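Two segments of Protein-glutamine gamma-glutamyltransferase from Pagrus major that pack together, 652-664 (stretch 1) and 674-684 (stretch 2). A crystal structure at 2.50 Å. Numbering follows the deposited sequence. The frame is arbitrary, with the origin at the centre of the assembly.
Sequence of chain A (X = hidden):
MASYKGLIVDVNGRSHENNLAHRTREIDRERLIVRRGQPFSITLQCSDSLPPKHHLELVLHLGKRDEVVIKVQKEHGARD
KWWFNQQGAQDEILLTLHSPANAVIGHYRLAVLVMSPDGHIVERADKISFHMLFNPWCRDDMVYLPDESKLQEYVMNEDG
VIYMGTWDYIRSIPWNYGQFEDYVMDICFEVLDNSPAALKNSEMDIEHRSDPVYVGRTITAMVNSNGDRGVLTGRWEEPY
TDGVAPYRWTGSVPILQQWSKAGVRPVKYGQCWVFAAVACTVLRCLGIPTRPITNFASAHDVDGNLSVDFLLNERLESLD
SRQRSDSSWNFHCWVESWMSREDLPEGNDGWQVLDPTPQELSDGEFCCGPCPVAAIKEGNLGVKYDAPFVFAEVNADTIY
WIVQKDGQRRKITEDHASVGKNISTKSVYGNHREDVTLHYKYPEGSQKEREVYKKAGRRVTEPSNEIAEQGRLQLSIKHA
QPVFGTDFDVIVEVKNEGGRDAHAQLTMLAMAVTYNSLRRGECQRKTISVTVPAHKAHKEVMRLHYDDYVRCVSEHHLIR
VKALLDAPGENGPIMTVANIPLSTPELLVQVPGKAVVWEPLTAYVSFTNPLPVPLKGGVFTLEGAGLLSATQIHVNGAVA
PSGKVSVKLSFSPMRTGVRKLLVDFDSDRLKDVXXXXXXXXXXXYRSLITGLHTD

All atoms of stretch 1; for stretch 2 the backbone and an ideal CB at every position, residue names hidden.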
ATOM      1  N   SER A 652      24.104   0.321  14.633  1.00 27.09           N
ATOM      2  CA  SER A 652      24.750   1.501  14.065  1.00 27.45           C
ATOM      3  C   SER A 652      24.022   1.975  12.801  1.00 26.88           C
ATOM      4  O   SER A 652      24.081   1.306  11.763  1.00 30.49           O
ATOM      5  CB  SER A 652      26.203   1.160  13.731  1.00 26.20           C
ATOM      6  OG  SER A 652      27.001   1.087  14.908  1.00 28.34           O
ATOM      7  N   PRO A 653      23.365   3.155  12.854  1.00 21.28           N
ATOM      8  CA  PRO A 653      22.666   3.590  11.644  1.00 18.13           C
ATOM      9  C   PRO A 653      23.480   3.360  10.355  1.00 19.90           C
ATOM     10  O   PRO A 653      24.703   3.267  10.380  1.00 19.88           O
ATOM     11  CB  PRO A 653      22.350   5.052  11.937  1.00 15.85           C
ATOM     12  CG  PRO A 653      22.203   5.088  13.424  1.00 15.94           C
ATOM     13  CD  PRO A 653      23.253   4.146  13.941  1.00 17.79           C
ATOM     14  N   MET A 654      22.791   3.217   9.233  1.00 16.52           N
ATOM     15  CA  MET A 654      23.470   2.962   7.994  1.00 20.22           C
ATOM     16  C   MET A 654      23.560   4.195   7.122  1.00 23.32           C
ATOM     17  O   MET A 654      24.541   4.406   6.427  1.00 32.08           O
ATOM     18  CB  MET A 654      22.747   1.856   7.257  1.00 22.40           C
ATOM     19  CG  MET A 654      22.934   0.532   7.901  1.00 28.43           C
ATOM     20  SD  MET A 654      21.913  -0.739   7.166  1.00 43.98           S
ATOM     21  CE  MET A 654      20.190  -0.166   7.578  1.00 32.77           C
ATOM     22  N   ARG A 655      22.521   5.006   7.127  1.00 22.71           N
ATOM     23  CA  ARG A 655      22.521   6.225   6.334  1.00 18.32           C
ATOM     24  C   ARG A 655      22.136   7.407   7.227  1.00 20.64           C
ATOM     25  O   ARG A 655      21.528   7.281   8.302  1.00 19.04           O
ATOM     26  CB  ARG A 655      21.536   6.113   5.154  1.00 19.22           C
ATOM     27  CG  ARG A 655      21.951   5.182   3.996  1.00 18.61           C
ATOM     28  CD  ARG A 655      20.880   5.162   2.899  1.00 21.78           C
ATOM     29  NE  ARG A 655      19.776   4.248   3.201  1.00 27.17           N
ATOM     30  CZ  ARG A 655      18.510   4.437   2.835  1.00 25.29           C
ATOM     31  NH1 ARG A 655      18.172   5.507   2.150  1.00 26.51           N
ATOM     32  NH2 ARG A 655      17.580   3.545   3.141  1.00 22.41           N
ATOM     33  N   THR A 656      22.498   8.585   6.770  1.00 23.46           N
ATOM     34  CA  THR A 656      22.222   9.767   7.538  1.00 24.08           C
ATOM     35  C   THR A 656      20.842  10.273   7.175  1.00 21.81           C
ATOM     36  O   THR A 656      20.254   9.802   6.212  1.00 23.44           O
ATOM     37  CB  THR A 656      23.325  10.795   7.270  1.00 29.04           C
ATOM     38  OG1 THR A 656      22.939  12.041   7.844  1.00 41.43           O
ATOM     39  CG2 THR A 656      23.596  10.945   5.765  1.00 32.33           C
ATOM     40  N   GLY A 657      20.294  11.192   7.964  1.00 19.84           N
ATOM     41  CA  GLY A 657      18.974  11.725   7.658  1.00 15.39           C
ATOM     42  C   GLY A 657      17.952  11.640   8.779  1.00 16.18           C
ATOM     43  O   GLY A 657      18.261  11.161   9.881  1.00 16.00           O
ATOM     44  N   VAL A 658      16.755  12.162   8.525  1.00 12.58           N
ATOM     45  CA  VAL A 658      15.681  12.079   9.501  1.00 16.94           C
ATOM     46  C   VAL A 658      15.038  10.698   9.265  1.00 20.02           C
ATOM     47  O   VAL A 658      14.381  10.465   8.250  1.00 24.55           O
ATOM     48  CB  VAL A 658      14.644  13.183   9.293  1.00 16.00           C
ATOM     49  CG1 VAL A 658      13.535  13.038  10.317  1.00 11.08           C
ATOM     50  CG2 VAL A 658      15.307  14.540   9.397  1.00 13.21           C
ATOM     51  N   ARG A 659      15.241   9.775  10.194  1.00 17.24           N
ATOM     52  CA  ARG A 659      14.739   8.439   9.998  1.00 15.04           C
ATOM     53  C   ARG A 659      13.753   8.052  11.065  1.00 16.19           C
ATOM     54  O   ARG A 659      13.658   8.693  12.105  1.00 16.62           O
ATOM     55  CB  ARG A 659      15.923   7.485   9.959  1.00 15.44           C
ATOM     56  CG  ARG A 659      17.145   8.088   9.282  1.00 15.29           C
ATOM     57  CD  ARG A 659      17.965   7.042   8.569  1.00 19.04           C
ATOM     58  NE  ARG A 659      18.425   7.482   7.260  1.00 22.63           N
ATOM     59  CZ  ARG A 659      17.712   7.400   6.137  1.00 24.86           C
ATOM     60  NH1 ARG A 659      18.215   7.828   4.991  1.00 24.94           N
ATOM     61  NH2 ARG A 659      16.498   6.893   6.150  1.00 29.99           N
ATOM     62  N   LYS A 660      12.992   7.011  10.776  1.00 15.88           N
ATOM     63  CA  LYS A 660      11.959   6.519  11.686  1.00 17.83           C
ATOM     64  C   LYS A 660      12.226   5.045  12.096  1.00 20.45           C
ATOM     65  O   LYS A 660      12.532   4.179  11.235  1.00 18.22           O
ATOM     66  CB  LYS A 660      10.590   6.679  11.004  1.00 14.94           C
ATOM     67  CG  LYS A 660      10.287   8.109  10.564  1.00 18.70           C
ATOM     68  CD  LYS A 660       9.194   8.718  11.433  1.00 25.92           C
ATOM     69  CE  LYS A 660       9.245  10.241  11.487  1.00 22.56           C
ATOM     70  NZ  LYS A 660       9.439  10.764  10.114  1.00 33.14           N
ATOM     71  N   LEU A 661      12.165   4.777  13.408  1.00 20.46           N
ATOM     72  CA  LEU A 661      12.419   3.432  13.926  1.00 18.66           C
ATOM     73  C   LEU A 661      11.079   2.863  14.253  1.00 18.89           C
ATOM     74  O   LEU A 661      10.288   3.481  14.989  1.00 20.15           O
ATOM     75  CB  LEU A 661      13.309   3.468  15.161  1.00 14.55           C
ATOM     76  CG  LEU A 661      13.677   2.109  15.743  1.00 18.11           C
ATOM     77  CD1 LEU A 661      14.465   1.273  14.751  1.00 14.35           C
ATOM     78  CD2 LEU A 661      14.462   2.333  17.035  1.00 17.29           C
ATOM     79  N   LEU A 662      10.823   1.698  13.657  1.00 18.85           N
ATOM     80  CA  LEU A 662       9.546   0.990  13.801  1.00 19.56           C
ATOM     81  C   LEU A 662       9.664  -0.283  14.649  1.00 18.00           C
ATOM     82  O   LEU A 662      10.646  -1.028  14.573  1.00 17.62           O
ATOM     83  CB  LEU A 662       8.977   0.628  12.418  1.00 15.99           C
ATOM     84  CG  LEU A 662       8.390   1.710  11.515  1.00 18.01           C
ATOM     85  CD1 LEU A 662       9.373   2.833  11.253  1.00 17.54           C
ATOM     86  CD2 LEU A 662       8.057   1.068  10.215  1.00 20.53           C
ATOM     87  N   VAL A 663       8.659  -0.515  15.483  1.00 17.92           N
ATOM     88  CA  VAL A 663       8.662  -1.683  16.329  1.00 17.50           C
ATOM     89  C   VAL A 663       7.286  -2.342  16.483  1.00 18.60           C
ATOM     90  O   VAL A 663       6.239  -1.682  16.622  1.00 15.52           O
ATOM     91  CB  VAL A 663       9.233  -1.329  17.727  1.00 17.66           C
ATOM     92  CG1 VAL A 663       9.287  -2.554  18.595  1.00 13.79           C
ATOM     93  CG2 VAL A 663      10.619  -0.751  17.577  1.00 19.76           C
ATOM     94  N   ASP A 664       7.331  -3.670  16.430  1.00 20.21           N
ATOM     95  CA  ASP A 664       6.185  -4.530  16.598  1.00 22.50           C
ATOM     96  C   ASP A 664       6.384  -5.502  17.788  1.00 24.23           C
ATOM     97  O   ASP A 664       7.485  -5.993  18.039  1.00 24.72           O
ATOM     98  CB  ASP A 664       5.976  -5.332  15.321  1.00 22.75           C
ATOM     99  CG  ASP A 664       4.967  -6.439  15.498  1.00 26.78           C
ATOM    100  OD1 ASP A 664       3.745  -6.157  15.425  1.00 30.69           O
ATOM    101  OD2 ASP A 664       5.394  -7.594  15.724  1.00 27.90           O
ATOM    102  N   UNK A 674       2.253  -1.874  18.461  1.00 18.84           N
ATOM    103  CA  UNK A 674       3.265  -1.069  17.780  1.00 16.90           C
ATOM    104  C   UNK A 674       3.816   0.187  18.461  1.00 18.37           C
ATOM    105  O   UNK A 674       3.310   0.686  19.484  1.00 13.22           O
ATOM    106  CB  UNK A 674       2.677  -0.636  16.435  1.00 16.90           C
ATOM    107  N   UNK A 675       4.860   0.704  17.809  1.00 20.46           N
ATOM    108  CA  UNK A 675       5.554   1.908  18.238  1.00 19.30           C
ATOM    109  C   UNK A 675       6.474   2.402  17.124  1.00 18.55           C
ATOM    110  O   UNK A 675       6.909   1.579  16.290  1.00 13.20           O
ATOM    111  CB  UNK A 675       6.349   1.647  19.519  1.00 19.30           C
ATOM    112  N   UNK A 676       6.714   3.727  17.095  1.00 19.94           N
ATOM    113  CA  UNK A 676       7.600   4.439  16.127  1.00 19.74           C
ATOM    114  C   UNK A 676       8.225   5.619  16.830  1.00 20.38           C
ATOM    115  O   UNK A 676       7.604   6.273  17.676  1.00 19.58           O
ATOM    116  CB  UNK A 676       6.833   4.906  14.888  1.00 19.74           C
ATOM    117  N   UNK A 677       9.434   5.940  16.424  1.00 20.29           N
ATOM    118  CA  UNK A 677      10.094   7.069  17.010  1.00 18.25           C
ATOM    119  C   UNK A 677      10.855   7.642  15.849  1.00 17.25           C
ATOM    120  O   UNK A 677      11.144   6.913  14.902  1.00 14.92           O
ATOM    121  CB  UNK A 677      10.981   6.709  18.203  1.00 18.25           C
ATOM    122  N   UNK A 678      11.134   8.943  15.929  1.00 19.56           N
ATOM    123  CA  UNK A 678      11.911   9.691  14.932  1.00 17.21           C
ATOM    124  C   UNK A 678      13.318   9.874  15.507  1.00 16.42           C
ATOM    125  O   UNK A 678      13.506  10.329  16.641  1.00 12.18           O
ATOM    126  CB  UNK A 678      11.263  11.036  14.600  1.00 17.21           C
ATOM    127  N   UNK A 679      14.303   9.496  14.721  1.00 17.05           N
ATOM    128  CA  UNK A 679      15.692   9.634  15.108  1.00 20.13           C
ATOM    129  C   UNK A 679      16.462  10.355  13.983  1.00 19.74           C
ATOM    130  O   UNK A 679      16.539   9.831  12.865  1.00 21.47           O
ATOM    131  CB  UNK A 679      16.306   8.265  15.409  1.00 20.13           C
ATOM    132  N   UNK A 680      17.008  11.550  14.264  1.00 16.73           N
ATOM    133  CA  UNK A 680      17.797  12.279  13.262  1.00 11.66           C
ATOM    134  C   UNK A 680      19.261  11.767  13.230  1.00 15.28           C
ATOM    135  O   UNK A 680      20.020  11.952  14.189  1.00 12.29           O
ATOM    136  CB  UNK A 680      17.767  13.779  13.561  1.00 11.66           C
ATOM    137  N   UNK A 681      19.643  11.093  12.141  1.00 16.49           N
ATOM    138  CA  UNK A 681      20.994  10.555  12.015  1.00 18.29           C
ATOM    139  C   UNK A 681      21.946  11.592  11.404  1.00 21.88           C
ATOM    140  O   UNK A 681      21.746  12.112  10.296  1.00 24.43           O
ATOM    141  CB  UNK A 681      20.979   9.284  11.163  1.00 18.29           C
ATOM    142  N   UNK A 682      22.994  11.900  12.161  1.00 24.57           N
ATOM    143  CA  UNK A 682      23.960  12.896  11.758  1.00 20.53           C
ATOM    144  C   UNK A 682      25.222  12.339  11.195  1.00 25.23           C
ATOM    145  O   UNK A 682      25.492  11.137  11.168  1.00 22.36           O
ATOM    146  CB  UNK A 682      24.304  13.794  12.948  1.00 20.53           C
ATOM    147  N   UNK A 683      25.994  13.329  10.800  1.00 32.12           N
ATOM    148  CA  UNK A 683      27.325  13.251  10.306  1.00 39.04           C
ATOM    149  C   UNK A 683      27.663  13.776   8.969  1.00 44.57           C
ATOM    150  O   UNK A 683      27.742  13.063   7.973  1.00 46.78           O
ATOM    151  CB  UNK A 683      27.744  11.780  10.329  1.00 39.04           C
ATOM    152  N   UNK A 684      27.912  15.079   9.058  1.00 49.84           N
ATOM    153  CA  UNK A 684      28.355  16.021   8.038  1.00 53.19           C
ATOM    154  C   UNK A 684      29.674  15.503   7.404  1.00 56.59           C
ATOM    155  O   UNK A 684      29.633  15.066   6.220  1.00 58.85           O
ATOM    156  CB  UNK A 684      28.544  17.414   8.641  1.00 53.19           C
TER

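The two segments pair as antiparallel strands, so side chains of stretch 2 alternate between two faces of the sheet. One face carries Val658, Lys660, Leu662 and Asp664; the other carries Arg659, Leu661 and Val663.

Position 674 lies on the Asp664 face, and its ideal CB is 3.7 Å from Val663 O. Asp664 offers a carboxylate nearby. A long basic side chain would suit, though a polar one could also serve. The residue is Lys674. Its end comes nearer to stretch 1, and Lys674 NZ forms a salt bridge with Asp664 OD1 at 2.8 Å.

Position 675 is a hydrogen-bonded pair with Val663. Its phi of -167° and psi of 152° are extended and open to most residues, so the backbone does not demand glycine. It is Gly675. Its O accepts from Val663 N at 2.8 Å; its N gives a weak bond to Val663 O at 3.0 Å.

Position 676 faces the Leu662 side. Leu662 CD1 offers an apolar surface, which favors valine, isoleucine or leucine. Val676 is found, with CG1 3.6 Å from Leu662 CD1. Its CA also makes a CA-H...O contact with Leu661 O at 3.1 Å.

Position 677 pairs with Leu661 on the other face. A beta-branched residue, apolar or threonine, would fit beside that leucine. It is Thr677. Its methyl CG2 packs 3.5 Å from Leu661 CB, while OG1 is hydrogen-bonded elsewhere in the structure.

Position 678 has its ideal CB 3.8 Å from Lys660 CE and 5.2 Å from Val658 CG1. A small polar, beta-branched or acidic residue could suit. Thr678 puts OG1 3.0 Å from Lys660 CE and CG2 3.8 Å from Val658 CG1.

Position 679 points to the Arg659 face. Its extended backbone suits many strand residues. Val679 is present; its N donates to Arg659 O at 2.8 Å, and its O accepts from Arg659 N at 3.0 Å.

Position 680 is beside Val658, so an apolar side chain is reasonable. Val680 CG1 lies 4.3 Å from Val658 CG2.

Position 681 directs its CB into a closely lined site, 3.5 Å from both Arg655 O and Gly657 O. Pro653 and the stem of Arg659 add apolar surface, favoring a compact apolar residue. Val681 has the largest covered area in either stretch. CG1 reaches Pro653 CB at 3.8 Å, and CG2 reaches Arg659 CG at 4.0 Å. Its O accepts from Thr656 OG1 at 2.7 Å and Gly657 N at 2.9 Å.

Position 682 points away and is open to many residues; it is His682. Position 683 has a positive phi of 122°, where glycine would sit most easily. Lys683 is there all the same, and its end leads away. Position 684 also points away and suits many residues; it is Lys684.

Stretch 2 674-684: KGVTTVVVHKK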
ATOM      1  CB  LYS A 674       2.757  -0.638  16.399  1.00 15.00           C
ATOM      2  CG  LYS A 674       1.677  -1.483  15.793  1.00  8.02           C
ATOM      3  CD  LYS A 674       2.267  -2.796  15.422  1.00  8.47           C
ATOM      4  CE  LYS A 674       1.544  -3.441  14.292  1.00  8.90           C
ATOM      5  NZ  LYS A 674       2.434  -4.457  13.680  1.00  5.80           N
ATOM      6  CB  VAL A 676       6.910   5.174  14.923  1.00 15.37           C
ATOM      7  CG1 VAL A 676       7.566   4.771  13.650  1.00 12.85           C
ATOM      8  CG2 VAL A 676       5.440   4.963  14.912  1.00 17.00           C
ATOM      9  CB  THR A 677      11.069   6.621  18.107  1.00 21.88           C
ATOM     10  OG1 THR A 677      11.484   7.762  18.871  1.00 25.14           O
ATOM     11  CG2 THR A 677      12.299   5.922  17.489  1.00 22.05           C
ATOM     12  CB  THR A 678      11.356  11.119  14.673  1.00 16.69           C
ATOM     13  OG1 THR A 678      10.004  11.062  14.218  1.00 21.49           O
ATOM     14  CG2 THR A 678      12.142  11.783  13.594  1.00 16.54           C
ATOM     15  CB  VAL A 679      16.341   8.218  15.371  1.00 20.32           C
ATOM     16  CG1 VAL A 679      17.765   8.394  15.858  1.00 21.57           C
ATOM     17  CG2 VAL A 679      15.541   7.460  16.417  1.00 21.47           C
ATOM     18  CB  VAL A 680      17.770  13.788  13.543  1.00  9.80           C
ATOM     19  CG1 VAL A 680      18.408  14.544  12.407  1.00  6.91           C
ATOM     20  CG2 VAL A 680      16.351  14.257  13.695  1.00 10.24           C
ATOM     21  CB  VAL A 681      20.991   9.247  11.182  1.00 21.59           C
ATOM     22  CG1 VAL A 681      22.396   8.729  10.998  1.00 19.00           C
ATOM     23  CG2 VAL A 681      20.152   8.190  11.874  1.00 22.01           C
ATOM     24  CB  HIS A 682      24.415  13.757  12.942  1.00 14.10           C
ATOM     25  CG  HIS A 682      23.328  14.521  13.616  1.00 16.65           C
ATOM     26  ND1 HIS A 682      22.823  15.706  13.115  1.00 20.39           N
ATOM     27  CD2 HIS A 682      22.636  14.268  14.751  1.00 18.33           C
ATOM     28  CE1 HIS A 682      21.863  16.148  13.910  1.00 21.18           C
ATOM     29  NE2 HIS A 682      21.730  15.293  14.913  1.00 21.79           N
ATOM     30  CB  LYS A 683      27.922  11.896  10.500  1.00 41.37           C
ATOM     31  CG  LYS A 683      28.894  12.013  11.621  1.00 45.31           C
ATOM     32  CD  LYS A 683      30.273  12.155  11.087  1.00 50.45           C
ATOM     33  CE  LYS A 683      30.661  10.878  10.375  1.00 51.76           C
ATOM     34  NZ  LYS A 683      31.271  11.242   9.089  1.00 58.25           N
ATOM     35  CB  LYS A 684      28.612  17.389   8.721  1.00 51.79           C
ATOM     36  CG  LYS A 684      27.527  17.925   9.739  1.00 53.61           C
ATOM     37  CD  LYS A 684      27.087  17.002  10.937  1.00 49.87           C
ATOM     38  CE  LYS A 684      25.556  17.051  11.178  1.00 45.24           C
ATOM     39  NZ  LYS A 684      24.763  16.852   9.922  1.00 42.54           N
TER
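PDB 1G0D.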